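Local coordinates for protein S-adenosylmethionine decarboxylase proenzyme (PDB 2III) that probably decarboxylates S-adenosylmethionine to S-adenosylmethioninamine, the propylamine donor for making spermidine and spermine, using a pyruvoyl group formed by autocatalytic self-cleavage, at residues E29-T41 against K89-L101. Numbering follows the deposited sequence.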
loop_
_atom_site.group_PDB
_atom_site.type_symbol
_atom_site.label_atom_id
_atom_site.label_comp_id
_atom_site.label_asym_id
_atom_site.label_seq_id
_atom_site.Cartn_x
_atom_site.Cartn_y
_atom_site.Cartn_z
ATOM N N GLU A 29 10.604 10.608 -10.314
ATOM C CA GLU A 29 10.009 11.574 -11.228
ATOM C C GLU A 29 8.541 11.245 -11.429
ATOM O O GLU A 29 7.682 12.123 -11.378
ATOM C CB GLU A 29 10.711 11.553 -12.582
ATOM C CG GLU A 29 11.816 12.574 -12.719
ATOM C CD GLU A 29 12.220 12.783 -14.165
ATOM O OE1 GLU A 29 11.338 13.132 -14.982
ATOM O OE2 GLU A 29 13.414 12.601 -14.484
ATOM N N LEU A 30 8.273 9.964 -11.657
ATOM C CA LEU A 30 6.926 9.464 -11.880
ATOM C C LEU A 30 5.957 9.823 -10.750
ATOM O O LEU A 30 4.916 10.437 -10.987
ATOM C CB LEU A 30 6.970 7.942 -12.045
ATOM C CG LEU A 30 5.647 7.221 -12.311
ATOM C CD1 LEU A 30 5.210 7.504 -13.741
ATOM C CD2 LEU A 30 5.820 5.723 -12.098
ATOM N N LEU A 31 6.297 9.429 -9.525
ATOM C CA LEU A 31 5.437 9.697 -8.374
ATOM C C LEU A 31 5.354 11.184 -8.014
ATOM O O LEU A 31 4.316 11.652 -7.536
ATOM C CB LEU A 31 5.897 8.881 -7.152
ATOM C CG LEU A 31 5.836 7.348 -7.234
ATOM C CD1 LEU A 31 5.992 6.763 -5.839
ATOM C CD2 LEU A 31 4.512 6.902 -7.828
ATOM N N GLU A 32 6.441 11.927 -8.219
ATOM C CA GLU A 32 6.408 13.360 -7.932
ATOM C C GLU A 32 5.425 13.956 -8.927
ATOM O O GLU A 32 4.652 14.858 -8.602
ATOM C CB GLU A 32 7.778 14.016 -8.153
ATOM C CG GLU A 32 8.866 13.624 -7.172
ATOM C CD GLU A 32 10.140 14.437 -7.370
ATOM O OE1 GLU A 32 10.557 14.635 -8.535
ATOM O OE2 GLU A 32 10.733 14.871 -6.357
ATOM N N GLY A 33 5.468 13.435 -10.149
ATOM C CA GLY A 33 4.591 13.921 -11.192
ATOM C C GLY A 33 3.137 13.585 -10.931
ATOM O O GLY A 33 2.246 14.371 -11.272
ATOM N N ALA A 34 2.892 12.417 -10.333
ATOM C CA ALA A 34 1.528 12.002 -10.049
ATOM C C ALA A 34 0.945 12.903 -8.966
ATOM O O ALA A 34 -0.150 13.445 -9.115
ATOM C CB ALA A 34 1.502 10.541 -9.600
ATOM N N VAL A 35 1.699 13.062 -7.884
ATOM C CA VAL A 35 1.287 13.887 -6.761
ATOM C C VAL A 35 0.896 15.295 -7.197
ATOM O O VAL A 35 -0.162 15.789 -6.808
ATOM C CB VAL A 35 2.409 13.970 -5.699
ATOM C CG1 VAL A 35 2.099 15.055 -4.676
ATOM C CG2 VAL A 35 2.554 12.623 -5.003
ATOM N N LYS A 36 1.739 15.939 -8.004
ATOM C CA LYS A 36 1.448 17.295 -8.468
ATOM C C LYS A 36 0.248 17.321 -9.425
ATOM O O LYS A 36 -0.642 18.159 -9.294
ATOM C CB LYS A 36 2.686 17.896 -9.150
ATOM C CG LYS A 36 3.934 17.877 -8.264
ATOM C CD LYS A 36 5.132 18.594 -8.893
ATOM C CE LYS A 36 4.941 20.105 -8.917
ATOM N NZ LYS A 36 6.159 20.833 -9.383
ATOM N N TYR A 37 0.221 16.400 -10.379
ATOM C CA TYR A 37 -0.880 16.334 -11.330
ATOM C C TYR A 37 -2.209 16.119 -10.606
ATOM O O TYR A 37 -3.230 16.667 -11.009
ATOM C CB TYR A 37 -0.647 15.191 -12.322
ATOM C CG TYR A 37 -1.804 14.933 -13.266
ATOM C CD1 TYR A 37 -1.936 15.646 -14.458
ATOM C CD2 TYR A 37 -2.770 13.971 -12.965
ATOM C CE1 TYR A 37 -3.003 15.407 -15.329
ATOM C CE2 TYR A 37 -3.837 13.727 -13.823
ATOM C CZ TYR A 37 -3.950 14.446 -15.001
ATOM O OH TYR A 37 -5.012 14.209 -15.842
ATOM N N ALA A 38 -2.195 15.319 -9.539
ATOM C CA ALA A 38 -3.420 15.036 -8.785
ATOM C C ALA A 38 -3.693 16.062 -7.697
ATOM O O ALA A 38 -4.698 15.976 -6.989
ATOM C CB ALA A 38 -3.346 13.645 -8.168
ATOM N N ASN A 39 -2.790 17.027 -7.565
ATOM C CA ASN A 39 -2.918 18.072 -6.563
ATOM C C ASN A 39 -3.005 17.472 -5.156
ATOM O O ASN A 39 -3.779 17.929 -4.307
ATOM C CB ASN A 39 -4.158 18.927 -6.837
ATOM C CG ASN A 39 -4.107 20.262 -6.123
ATOM O OD1 ASN A 39 -5.140 20.874 -5.848
ATOM N ND2 ASN A 39 -2.899 20.729 -5.829
ATOM N N LEU A 40 -2.215 16.431 -4.919
ATOM C CA LEU A 40 -2.194 15.786 -3.619
ATOM C C LEU A 40 -1.096 16.422 -2.788
ATOM O O LEU A 40 -0.120 16.937 -3.328
ATOM C CB LEU A 40 -1.925 14.286 -3.760
ATOM C CG LEU A 40 -3.075 13.399 -4.239
ATOM C CD1 LEU A 40 -2.569 11.983 -4.479
ATOM C CD2 LEU A 40 -4.180 13.398 -3.197
ATOM N N THR A 41 -1.259 16.391 -1.473
ATOM C CA THR A 41 -0.261 16.961 -0.586
ATOM C C THR A 41 0.536 15.824 0.065
ATOM O O THR A 41 -0.023 14.878 0.634
ATOM C CB THR A 41 -0.933 17.881 0.481
ATOM O OG1 THR A 41 0.015 18.216 1.505
ATOM C CG2 THR A 41 -2.163 17.210 1.086
ATOM N N LYS A 89 -8.947 12.576 -6.880
ATOM C CA LYS A 89 -7.502 12.732 -6.814
ATOM C C LYS A 89 -6.838 11.363 -6.972
ATOM O O LYS A 89 -5.812 11.235 -7.643
ATOM C CB LYS A 89 -7.077 13.378 -5.488
ATOM C CG LYS A 89 -7.555 14.827 -5.372
ATOM C CD LYS A 89 -6.836 15.608 -4.287
ATOM C CE LYS A 89 -7.187 17.098 -4.386
ATOM N NZ LYS A 89 -6.320 17.939 -3.508
ATOM N N ALA A 90 -7.420 10.335 -6.360
ATOM C CA ALA A 90 -6.863 8.992 -6.496
ATOM C C ALA A 90 -6.896 8.609 -7.974
ATOM O O ALA A 90 -5.918 8.100 -8.523
ATOM C CB ALA A 90 -7.674 7.993 -5.677
ATOM N N TYR A 91 -8.026 8.864 -8.622
ATOM C CA TYR A 91 -8.160 8.519 -10.027
ATOM C C TYR A 91 -7.182 9.290 -10.903
ATOM O O TYR A 91 -6.558 8.719 -11.795
ATOM C CB TYR A 91 -9.589 8.747 -10.509
ATOM C CG TYR A 91 -10.573 7.718 -9.998
ATOM C CD1 TYR A 91 -11.342 7.962 -8.863
ATOM C CD2 TYR A 91 -10.740 6.500 -10.656
ATOM C CE1 TYR A 91 -12.259 7.025 -8.404
ATOM C CE2 TYR A 91 -11.648 5.556 -10.198
ATOM C CZ TYR A 91 -12.406 5.824 -9.074
ATOM O OH TYR A 91 -13.327 4.893 -8.634
ATOM N N ARG A 92 -7.032 10.582 -10.647
ATOM C CA ARG A 92 -6.101 11.401 -11.426
ATOM C C ARG A 92 -4.664 10.891 -11.258
ATOM O O ARG A 92 -3.918 10.780 -12.229
ATOM C CB ARG A 92 -6.196 12.864 -10.978
ATOM C CG ARG A 92 -7.531 13.523 -11.311
ATOM C CD ARG A 92 -7.568 14.967 -10.849
ATOM N NE ARG A 92 -6.559 15.795 -11.511
ATOM C CZ ARG A 92 -6.514 16.027 -12.820
ATOM N NH1 ARG A 92 -5.559 16.794 -13.330
ATOM N NH2 ARG A 92 -7.422 15.489 -13.625
ATOM N N ALA A 93 -4.288 10.567 -10.024
ATOM C CA ALA A 93 -2.946 10.071 -9.754
ATOM C C ALA A 93 -2.683 8.788 -10.526
ATOM O O ALA A 93 -1.618 8.628 -11.118
ATOM C CB ALA A 93 -2.759 9.829 -8.262
HETATM N N MSE A 94 -3.654 7.881 -10.528
HETATM C CA MSE A 94 -3.492 6.615 -11.236
HETATM C C MSE A 94 -3.510 6.817 -12.750
HETATM O O MSE A 94 -2.785 6.130 -13.469
HETATM C CB MSE A 94 -4.578 5.606 -10.831
HETATM C CG MSE A 94 -4.385 4.215 -11.451
HETATM SE SE MSE A 94 -2.687 3.370 -10.932
HETATM C CE MSE A 94 -3.233 2.652 -9.190
ATOM N N ASP A 95 -4.323 7.754 -13.238
ATOM C CA ASP A 95 -4.385 8.021 -14.682
ATOM C C ASP A 95 -3.034 8.555 -15.146
ATOM O O ASP A 95 -2.541 8.204 -16.226
ATOM C CB ASP A 95 -5.463 9.065 -15.019
ATOM C CG ASP A 95 -6.876 8.558 -14.786
ATOM O OD1 ASP A 95 -7.072 7.328 -14.749
ATOM O OD2 ASP A 95 -7.796 9.395 -14.655
ATOM N N TYR A 96 -2.445 9.421 -14.324
ATOM C CA TYR A 96 -1.151 10.006 -14.639
ATOM C C TYR A 96 -0.092 8.905 -14.704
ATOM O O TYR A 96 0.585 8.742 -15.715
ATOM C CB TYR A 96 -0.753 11.043 -13.577
ATOM C CG TYR A 96 0.601 11.664 -13.841
ATOM C CD1 TYR A 96 0.757 12.676 -14.790
ATOM C CD2 TYR A 96 1.737 11.200 -13.183
ATOM C CE1 TYR A 96 2.015 13.209 -15.078
ATOM C CE2 TYR A 96 2.996 11.723 -13.462
ATOM C CZ TYR A 96 3.128 12.728 -14.409
ATOM O OH TYR A 96 4.372 13.250 -14.677
ATOM N N ILE A 97 0.044 8.150 -13.615
ATOM C CA ILE A 97 1.020 7.071 -13.555
ATOM C C ILE A 97 0.887 6.118 -14.748
ATOM O O ILE A 97 1.874 5.783 -15.398
ATOM C CB ILE A 97 0.880 6.290 -12.218
ATOM C CG1 ILE A 97 1.369 7.173 -11.064
ATOM C CG2 ILE A 97 1.659 4.978 -12.285
ATOM C CD1 ILE A 97 1.129 6.605 -9.681
ATOM N N ILE A 98 -0.333 5.690 -15.049
ATOM C CA ILE A 98 -0.547 4.785 -16.172
ATOM C C ILE A 98 -0.133 5.397 -17.516
ATOM O O ILE A 98 0.551 4.747 -18.312
ATOM C CB ILE A 98 -2.026 4.327 -16.251
ATOM C CG1 ILE A 98 -2.339 3.399 -15.075
ATOM C CG2 ILE A 98 -2.290 3.590 -17.570
ATOM C CD1 ILE A 98 -3.781 2.941 -15.019
ATOM N N THR A 99 -0.534 6.638 -17.779
ATOM C CA THR A 99 -0.172 7.266 -19.048
ATOM C C THR A 99 1.326 7.453 -19.174
ATOM O O THR A 99 1.874 7.333 -20.266
ATOM C CB THR A 99 -0.826 8.646 -19.240
ATOM O OG1 THR A 99 -0.382 9.530 -18.206
ATOM C CG2 THR A 99 -2.342 8.533 -19.214
ATOM N N GLN A 100 1.995 7.753 -18.068
ATOM C CA GLN A 100 3.439 7.938 -18.128
ATOM C C GLN A 100 4.139 6.614 -18.406
ATOM O O GLN A 100 5.098 6.558 -19.172
ATOM C CB GLN A 100 3.964 8.528 -16.818
ATOM C CG GLN A 100 3.435 9.921 -16.520
ATOM C CD GLN A 100 3.628 10.877 -17.685
ATOM O OE1 GLN A 100 4.752 11.122 -18.119
ATOM N NE2 GLN A 100 2.529 11.418 -18.198
ATOM N N LEU A 101 3.659 5.546 -17.783
ATOM C CA LEU A 101 4.262 4.228 -17.969
ATOM C C LEU A 101 3.787 3.549 -19.248
ATOM O O LEU A 101 4.434 2.628 -19.758
ATOM C CB LEU A 101 3.955 3.335 -16.764
ATOM C CG LEU A 101 4.621 3.783 -15.465
ATOM C CD1 LEU A 101 4.370 2.753 -14.380
ATOM C CD2 LEU A 101 6.114 3.970 -15.702
HETATM O O HOH W 1 -6.951 12.309 -15.229
#
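Tyr96 sits as a knob in a hole made by Leu30, Gly33, Ala34 and Tyr37, locking together the two helices, 24-37 and 87-101, that form the helical layer of this two-layer alpha/beta sandwich. Residues 29-37 and 89-101 run roughly antiparallel (143°), their axes 8.3 Å apart at closest approach. The Tyr96 ring has the Gly33 carbonyl oxygen over one face and Gln100 CG over the opposite one, while Leu30 O lies at its edge; Ala34 CB touches Tyr96 CD2 at 3.7 Å. With CG anti to the backbone N (chi1 179°), the ring is carried across the Gly33 backbone, where a side chain would probably run into the Tyr96 hydroxyl. An alanine in place of Tyr96 would probably open a gap over Gly33 and Ala34 and take the second ring from beside Tyr37, leaving Arg92 to hold it. The two tyrosine rings are slid apart and barely overlap. Over one face of Tyr37 lies the Arg92 guanidinium, nearly parallel to it at 21° and off-centre, a cation-pi stack with Arg92 NH1 3.3 Å from Tyr37 CZ. The same NH1 donates to Tyr37 O, tilted out of the guanidinium plane, and so helps fix the stack; a water joins Tyr37 OH to Asp95 OD2. Leu30 CD1 meets Gln100 CB at 3.5 Å. Toward the sheet, Leu31 CD2 reaches Ile97 CD1; both leucines also rest on Ile68 of strand 65-71, while Ala93 packs on Val81. At the Schellman motif of Asn39, the extended Lys89 chain slides past Leu40 CD2, and Lys89 NZ donates to Asn39 O at 2.7 Å from above the carbonyl plane.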